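Long-range contacts in transcriptional regulator, BadM/Rrf2 family (Thermincola potens, PDB 4CIC), which probably binds DNA as a dimeric helix-turn-helix transcription factor of the Rrf2 family, an IscR that regulates iron-sulfur cluster biogenesis: residues D82-V86 with E125-D129; T9-G14 with Y45-L49. The protein carries 3 engineered substitutions. One frame throughout, in Å; residues are numbered along the deposited sequence. Where two conformers were deposited one is given.

Contact 1 (D82-V86 with E125-D129); sequences DIIRV and EEVLD. With NA (sodium ion), chain D.
A salt-bridge network over a small apolar patch joins the short helix 80-87 to the C-terminal part of the long helix 112-129, probably the dimerisation helix as in other Rrf2 regulators, consistent with Leu-128 packing on Val-120 of the second subunit. The local axes approach to 10.4 Å with N-to-C directions 118° apart, and the CA atoms of Asp-82 and Asp-129 lie 7.4 Å apart. Arg-85 (m, t, t, chi4 94°) meets Asp-129 (chi1 m) end-on through two hydrogen bonds, NH1 to OD1 at 3.1 Å and NH2 to OD2 at 2.8 Å; its NH2 also bonds OE2 of extended Glu-125 (t, t) at 3.1 Å. Asp-82 OD2 bonds Lys-79 N. Ile-84 CG1 touches Leu-128 CD1 at 4.2 Å. Sodium is bound by backbone O of Arg-85 and Val-86, each at 2.5 Å, with backbone O of Glu-88 as third ligand. One guanidinium thus serves three carboxylates, Asp-82 only distantly (OD1 to Arg-85 NH1 3.9 Å), so negative charge outweighs positive among these four.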
ATOM      1  N   ASP A  82     -11.215  -9.921   0.922  1.00 20.05           N
ATOM      2  CA  ASP A  82     -12.604  -9.881   1.396  1.00 26.86           C
ATOM      3  C   ASP A  82     -12.657  -9.297   2.805  1.00 25.06           C
ATOM      4  O   ASP A  82     -13.569  -8.552   3.149  1.00 24.68           O
ATOM      5  CB  ASP A  82     -13.223 -11.283   1.513  1.00 26.62           C
ATOM      6  CG  ASP A  82     -13.422 -11.992   0.179  1.00 44.34           C
ATOM      7  OD1 ASP A  82     -13.535 -11.318  -0.866  1.00 33.50           O
ATOM      8  OD2 ASP A  82     -13.504 -13.253   0.195  1.00 40.95           O
ATOM      9  N   ILE A  83     -11.716  -9.707   3.647  1.00 19.14           N
ATOM     10  CA  ILE A  83     -11.683  -9.225   5.015  1.00 19.24           C
ATOM     11  C   ILE A  83     -11.387  -7.721   5.013  1.00 21.27           C
ATOM     12  O   ILE A  83     -12.041  -6.938   5.704  1.00 19.96           O
ATOM     13  CB  ILE A  83     -10.589  -9.953   5.817  1.00 19.01           C
ATOM     14  CG1 ILE A  83     -10.883 -11.456   5.855  1.00 19.45           C
ATOM     15  CG2 ILE A  83     -10.445  -9.323   7.182  1.00 19.66           C
ATOM     16  CD1 ILE A  83      -9.694 -12.280   6.358  1.00 19.23           C
ATOM     17  N   ILE A  84     -10.406  -7.317   4.211  1.00 18.48           N
ATOM     18  CA  ILE A  84     -10.038  -5.911   4.135  1.00 19.73           C
ATOM     19  C   ILE A  84     -11.209  -5.076   3.599  1.00 22.76           C
ATOM     20  O   ILE A  84     -11.514  -4.021   4.134  1.00 23.26           O
ATOM     21  CB  ILE A  84      -8.783  -5.722   3.255  1.00 19.79           C
ATOM     22  CG1 ILE A  84      -7.569  -6.425   3.898  1.00 23.03           C
ATOM     23  CG2 ILE A  84      -8.491  -4.255   3.028  1.00 25.58           C
ATOM     24  CD1 ILE A  84      -7.363  -6.100   5.354  1.00 26.78           C
ATOM     25  N   ARG A  85     -11.874  -5.543   2.553  1.00 20.24           N
ATOM     26  CA  ARG A  85     -13.043  -4.821   2.037  1.00 25.91           C
ATOM     27  C   ARG A  85     -14.150  -4.595   3.071  1.00 25.54           C
ATOM     28  O   ARG A  85     -14.742  -3.511   3.148  1.00 28.24           O
ATOM     29  CB  ARG A  85     -13.622  -5.523   0.818  1.00 27.31           C
ATOM     30  CG  ARG A  85     -12.843  -5.265  -0.446  1.00 25.40           C
ATOM     31  CD  ARG A  85     -13.529  -5.903  -1.622  1.00 39.63           C
ATOM     32  NE  ARG A  85     -12.641  -5.954  -2.771  1.00 52.56           N
ATOM     33  CZ  ARG A  85     -11.884  -7.001  -3.069  1.00 53.28           C
ATOM     34  NH1 ARG A  85     -11.928  -8.077  -2.298  1.00 36.99           N
ATOM     35  NH2 ARG A  85     -11.094  -6.975  -4.136  1.00 64.59           N
ATOM     36  N   VAL A  86     -14.418  -5.617   3.871  1.00 23.58           N
ATOM     37  CA  VAL A  86     -15.420  -5.505   4.925  1.00 21.81           C
ATOM     38  C   VAL A  86     -15.036  -4.391   5.918  1.00 26.17           C
ATOM     39  O   VAL A  86     -15.857  -3.540   6.281  1.00 26.01           O
ATOM     40  CB  VAL A  86     -15.579  -6.844   5.647  1.00 27.59           C
ATOM     41  CG1 VAL A  86     -16.218  -6.639   7.009  1.00 29.59           C
ATOM     42  CG2 VAL A  86     -16.384  -7.787   4.781  1.00 25.39           C
ATOM     43  N   GLU A 125      -4.637  -4.970  -4.515  1.00 21.78           N
ATOM     44  CA  GLU A 125      -5.889  -5.712  -4.641  1.00 27.24           C
ATOM     45  C   GLU A 125      -5.635  -7.088  -5.237  1.00 27.18           C
ATOM     46  O   GLU A 125      -6.226  -8.095  -4.785  1.00 27.44           O
ATOM     47  CB  GLU A 125      -6.904  -4.937  -5.484  1.00 30.81           C
ATOM     48  CG  GLU A 125      -8.250  -5.648  -5.638  1.00 36.52           C
ATOM     49  CD  GLU A 125      -9.199  -4.889  -6.559  1.00 59.36           C
ATOM     50  OE1 GLU A 125      -8.744  -3.926  -7.216  1.00 60.19           O
ATOM     51  OE2 GLU A 125     -10.391  -5.256  -6.628  1.00 63.80           O
ATOM     52  N   GLU A 126      -4.734  -7.162  -6.215  1.00 28.79           N
ATOM     53  CA  GLU A 126      -4.434  -8.458  -6.816  1.00 29.22           C
ATOM     54  C   GLU A 126      -3.766  -9.422  -5.828  1.00 24.97           C
ATOM     55  O   GLU A 126      -4.134 -10.603  -5.772  1.00 29.16           O
ATOM     56  CB  GLU A 126      -3.590  -8.327  -8.082  1.00 37.87           C
ATOM     57  CG  GLU A 126      -3.902  -9.432  -9.093  1.00 62.13           C
ATOM     58  CD  GLU A 126      -2.673  -9.999  -9.787  1.00 84.39           C
ATOM     59  OE1 GLU A 126      -1.594  -9.370  -9.725  1.00 90.36           O
ATOM     60  OE2 GLU A 126      -2.791 -11.085 -10.399  1.00 92.45           O
ATOM     61  N   VAL A 127      -2.791  -8.936  -5.060  1.00 25.98           N
ATOM     62  CA  VAL A 127      -2.130  -9.796  -4.077  1.00 24.70           C
ATOM     63  C   VAL A 127      -3.136 -10.285  -3.053  1.00 25.23           C
ATOM     64  O   VAL A 127      -3.219 -11.497  -2.789  1.00 23.77           O
ATOM     65  CB  VAL A 127      -0.979  -9.080  -3.331  1.00 27.94           C
ATOM     66  CG1 VAL A 127      -0.450  -9.957  -2.190  1.00 29.10           C
ATOM     67  CG2 VAL A 127       0.149  -8.731  -4.301  1.00 31.44           C
ATOM     68  N   LEU A 128      -3.937  -9.374  -2.504  1.00 20.45           N
ATOM     69  CA  LEU A 128      -4.816  -9.761  -1.390  1.00 20.78           C
ATOM     70  C   LEU A 128      -5.979 -10.639  -1.843  1.00 22.80           C
ATOM     71  O   LEU A 128      -6.557 -11.395  -1.049  1.00 22.08           O
ATOM     72  CB  LEU A 128      -5.319  -8.553  -0.612  1.00 19.93           C
ATOM     73  CG  LEU A 128      -4.204  -7.723   0.055  1.00 18.18           C
ATOM     74  CD1 LEU A 128      -4.784  -6.531   0.757  1.00 27.24           C
ATOM     75  CD2 LEU A 128      -3.420  -8.602   1.027  1.00 23.29           C
ATOM     76  N   ASP A 129      -6.324 -10.560  -3.121  1.00 20.06           N
ATOM     77  CA  ASP A 129      -7.356 -11.451  -3.636  1.00 25.25           C
ATOM     78  C   ASP A 129      -6.780 -12.811  -4.015  1.00 25.66           C
ATOM     79  O   ASP A 129      -7.525 -13.758  -4.241  1.00 34.13           O
ATOM     80  CB  ASP A 129      -8.064 -10.810  -4.833  1.00 37.37           C
ATOM     81  CG  ASP A 129      -9.097  -9.781  -4.410  1.00 45.16           C
ATOM     82  OD1 ASP A 129      -9.423  -9.721  -3.197  1.00 39.12           O
ATOM     83  OD2 ASP A 129      -9.599  -9.053  -5.293  1.00 47.49           O
TER
HETATM   84 NA    NA D1150     -16.560  -2.186   4.316  1.00 32.32          NA

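Contact 2 (T9-G14 with Y45-L49); sequences TKGHYG and YLEQL
Tyr-45 is the residue most covered here, with Leu-49 and Tyr-13 next. Helices 9-23 and 43-55 cross almost at right angles: the local axes come within 10.8 Å at a signed angle of -83°, with Tyr-13 nearest Leu-46 (CA to CA 7.7 Å) and Gly-14 nearest Leu-49 (CA to CA 6.7 Å). Tyr-45 (chi1 t, chi2 -79°) extends toward the start of helix 9-23, where its OH is hydrogen-bonded to Thr-9 OG1 at 3.0 Å; Thr-9 takes chi1 p. The same OH sits 3.3 Å from Lys-10 CB. Tyr-13, chi1 m, directs its ring edge at the face of Tyr-45 in a T-shaped stack, centroids 5.7 Å apart and planes at 88°. Helix 43-55 follows helix 32-39 in the helix-turn-helix, so as in other Rrf2 regulators it is probably the recognition helix, and helix 9-23 crosses it here; Leu-46 continues the packing onto Ile-35 and Ala-36. Leu-49, one turn beyond Tyr-45, fills the crossing point. It was deposited in two conformers; in the one given, chi1 is -92°, between wells, and chi2 is t. Its CD1 lies 3.7 Å from Tyr-13 CB and 3.8 Å from Gly-14 N.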
ATOM      1  N   THR A   9      -3.906  -0.750  12.164  0.52 18.67           N
ATOM      2  CA  THR A   9      -4.186  -1.705  13.234  0.52 16.46           C
ATOM      3  C   THR A   9      -5.409  -2.541  12.881  0.52 23.60           C
ATOM      4  O   THR A   9      -5.482  -3.723  13.220  0.52 19.61           O
ATOM      5  CB  THR A   9      -4.433  -1.007  14.575  0.52 26.55           C
ATOM      6  OG1 THR A   9      -5.551  -0.114  14.456  0.52 22.43           O
ATOM      7  CG2 THR A   9      -3.198  -0.223  14.986  0.52 28.46           C
ATOM      8  N   LYS A  10      -6.381  -1.940  12.209  1.00 16.97           N
ATOM      9  CA  LYS A  10      -7.584  -2.710  11.898  1.00 19.29           C
ATOM     10  C   LYS A  10      -7.324  -3.812  10.877  1.00 19.74           C
ATOM     11  O   LYS A  10      -7.899  -4.907  10.980  1.00 21.31           O
ATOM     12  CB  LYS A  10      -8.801  -1.838  11.558  1.00 25.33           C
ATOM     13  CG  LYS A  10      -8.699  -0.977  10.302  1.00 28.28           C
ATOM     14  CD  LYS A  10     -10.031  -0.230  10.112  1.00 34.82           C
ATOM     15  CE  LYS A  10      -9.847   1.142   9.470  1.00 55.08           C
ATOM     16  NZ  LYS A  10     -10.479   2.222  10.301  1.00 58.71           N
ATOM     17  N   GLY A  11      -6.431  -3.556   9.923  1.00 23.18           N
ATOM     18  CA  GLY A  11      -6.133  -4.566   8.927  1.00 23.58           C
ATOM     19  C   GLY A  11      -5.347  -5.684   9.576  1.00 25.35           C
ATOM     20  O   GLY A  11      -5.612  -6.878   9.364  1.00 22.63           O
ATOM     21  N   HIS A  12      -4.376  -5.297  10.386  1.00 21.96           N
ATOM     22  CA  HIS A  12      -3.499  -6.276  10.963  1.00 23.61           C
ATOM     23  C   HIS A  12      -4.282  -7.138  11.943  1.00 21.32           C
ATOM     24  O   HIS A  12      -4.223  -8.378  11.880  1.00 23.84           O
ATOM     25  CB  HIS A  12      -2.279  -5.646  11.628  1.00 29.34           C
ATOM     26  CG  HIS A  12      -1.273  -6.658  12.060  1.00 37.62           C
ATOM     27  ND1 HIS A  12      -0.597  -7.459  11.163  1.00 35.99           N
ATOM     28  CD2 HIS A  12      -0.865  -7.051  13.292  1.00 37.30           C
ATOM     29  CE1 HIS A  12       0.192  -8.291  11.821  1.00 38.69           C
ATOM     30  NE2 HIS A  12       0.055  -8.056  13.116  1.00 40.81           N
ATOM     31  N   TYR A  13      -5.038  -6.512  12.839  1.00 19.41           N
ATOM     32  CA  TYR A  13      -5.800  -7.317  13.800  1.00 23.98           C
ATOM     33  C   TYR A  13      -6.970  -8.079  13.172  1.00 20.76           C
ATOM     34  O   TYR A  13      -7.303  -9.194  13.621  1.00 19.84           O
ATOM     35  CB  TYR A  13      -6.233  -6.469  15.003  1.00 24.06           C
ATOM     36  CG  TYR A  13      -5.047  -5.915  15.777  1.00 30.78           C
ATOM     37  CD1 TYR A  13      -3.775  -6.455  15.615  1.00 44.50           C
ATOM     38  CD2 TYR A  13      -5.198  -4.874  16.673  1.00 35.71           C
ATOM     39  CE1 TYR A  13      -2.682  -5.963  16.318  1.00 45.16           C
ATOM     40  CE2 TYR A  13      -4.104  -4.369  17.376  1.00 48.82           C
ATOM     41  CZ  TYR A  13      -2.854  -4.919  17.192  1.00 49.68           C
ATOM     42  OH  TYR A  13      -1.771  -4.427  17.887  1.00 63.16           O
ATOM     43  N   GLY A  14      -7.596  -7.503  12.149  1.00 20.51           N
ATOM     44  CA  GLY A  14      -8.674  -8.170  11.433  1.00 20.53           C
ATOM     45  C   GLY A  14      -8.212  -9.484  10.829  1.00 21.89           C
ATOM     46  O   GLY A  14      -8.820 -10.566  11.036  1.00 20.97           O
ATOM     47  N   TYR A  45     -10.916  -4.118  21.640  1.00 26.74           N
ATOM     48  CA  TYR A  45     -10.755  -3.816  20.224  1.00 25.56           C
ATOM     49  C   TYR A  45     -11.284  -4.992  19.424  1.00 23.41           C
ATOM     50  O   TYR A  45     -12.008  -4.814  18.436  1.00 23.25           O
ATOM     51  CB  TYR A  45      -9.273  -3.569  19.906  1.00 22.17           C
ATOM     52  CG  TYR A  45      -9.008  -2.972  18.543  1.00 25.29           C
ATOM     53  CD1 TYR A  45      -9.018  -3.760  17.399  1.00 27.45           C
ATOM     54  CD2 TYR A  45      -8.732  -1.625  18.408  1.00 24.94           C
ATOM     55  CE1 TYR A  45      -8.770  -3.208  16.151  1.00 33.25           C
ATOM     56  CE2 TYR A  45      -8.475  -1.070  17.166  1.00 25.87           C
ATOM     57  CZ  TYR A  45      -8.498  -1.859  16.047  1.00 27.71           C
ATOM     58  OH  TYR A  45      -8.245  -1.290  14.808  1.00 26.66           O
ATOM     59  N   LEU A  46     -10.912  -6.198  19.858  1.00 23.85           N
ATOM     60  CA  LEU A  46     -11.339  -7.428  19.193  1.00 23.27           C
ATOM     61  C   LEU A  46     -12.862  -7.576  19.186  1.00 29.49           C
ATOM     62  O   LEU A  46     -13.441  -7.982  18.182  1.00 26.56           O
ATOM     63  CB  LEU A  46     -10.697  -8.649  19.856  1.00 25.77           C
ATOM     64  CG  LEU A  46     -11.020  -9.996  19.197  1.00 29.16           C
ATOM     65  CD1 LEU A  46     -10.580  -9.992  17.742  1.00 30.75           C
ATOM     66  CD2 LEU A  46     -10.337 -11.123  19.959  1.00 36.53           C
ATOM     67  N   GLU A  47     -13.505  -7.250  20.309  1.00 25.16           N
ATOM     68  CA  GLU A  47     -14.967  -7.292  20.396  1.00 24.83           C
ATOM     69  C   GLU A  47     -15.607  -6.466  19.295  1.00 23.62           C
ATOM     70  O   GLU A  47     -16.578  -6.891  18.655  1.00 24.12           O
ATOM     71  CB  GLU A  47     -15.459  -6.724  21.729  1.00 32.03           C
ATOM     72  CG  GLU A  47     -15.286  -7.599  22.948  1.00 54.63           C
ATOM     73  CD  GLU A  47     -15.926  -6.968  24.177  1.00 73.64           C
ATOM     74  OE1 GLU A  47     -16.442  -5.831  24.054  1.00 77.99           O
ATOM     75  OE2 GLU A  47     -15.919  -7.598  25.258  1.00 81.43           O
ATOM     76  N   GLN A  48     -15.074  -5.262  19.101  1.00 21.40           N
ATOM     77  CA  GLN A  48     -15.632  -4.370  18.103  1.00 22.00           C
ATOM     78  C   GLN A  48     -15.367  -4.864  16.690  1.00 21.54           C
ATOM     79  O   GLN A  48     -16.215  -4.729  15.811  1.00 23.99           O
ATOM     80  CB  GLN A  48     -15.106  -2.946  18.307  1.00 19.57           C
ATOM     81  CG  GLN A  48     -15.603  -2.352  19.621  1.00 22.32           C
ATOM     82  CD  GLN A  48     -15.142  -0.924  19.838  1.00 24.49           C
ATOM     83  OE1 GLN A  48     -15.165  -0.118  18.915  1.00 24.43           O
ATOM     84  NE2 GLN A  48     -14.740  -0.603  21.067  1.00 25.38           N
ATOM     85  N   LEU A  49     -14.178  -5.423  16.479  0.61 17.43           N
ATOM     86  CA  LEU A  49     -13.815  -5.986  15.184  0.61 24.24           C
ATOM     87  C   LEU A  49     -14.788  -7.078  14.800  0.61 27.72           C
ATOM     88  O   LEU A  49     -15.402  -7.055  13.726  0.61 23.52           O
ATOM     89  CB  LEU A  49     -12.420  -6.600  15.254  0.61 32.04           C
ATOM     90  CG  LEU A  49     -11.230  -5.733  14.875  0.61 28.95           C
ATOM     91  CD1 LEU A  49      -9.959  -6.554  15.035  0.61 20.33           C
ATOM     92  CD2 LEU A  49     -11.382  -5.249  13.441  0.61 26.22           C
TER

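How the contacts relate
Along the chain both segments of contact 2 come first, and those of contact 1 follow; their centres are 15 Å apart. They share no helix: contact 2 uses helices 9-23 and 43-55, contact 1 helices 80-87 and 112-129. Even so, they touch, because helix 80-87 lies against helix 9-23, with Ile-84 CD1 4.1 Å from Gly-11 CA and Ile-83 CG2 4.3 Å from the C atom of Gly-14. Helix 9-23 therefore links the probable DNA-reading helix to helix 80-87, which in turn meets the long helix at the subunit interface. In contact 2 the second subunit is met from helix 9-23, through His-12; in contact 1 it is met from both helices.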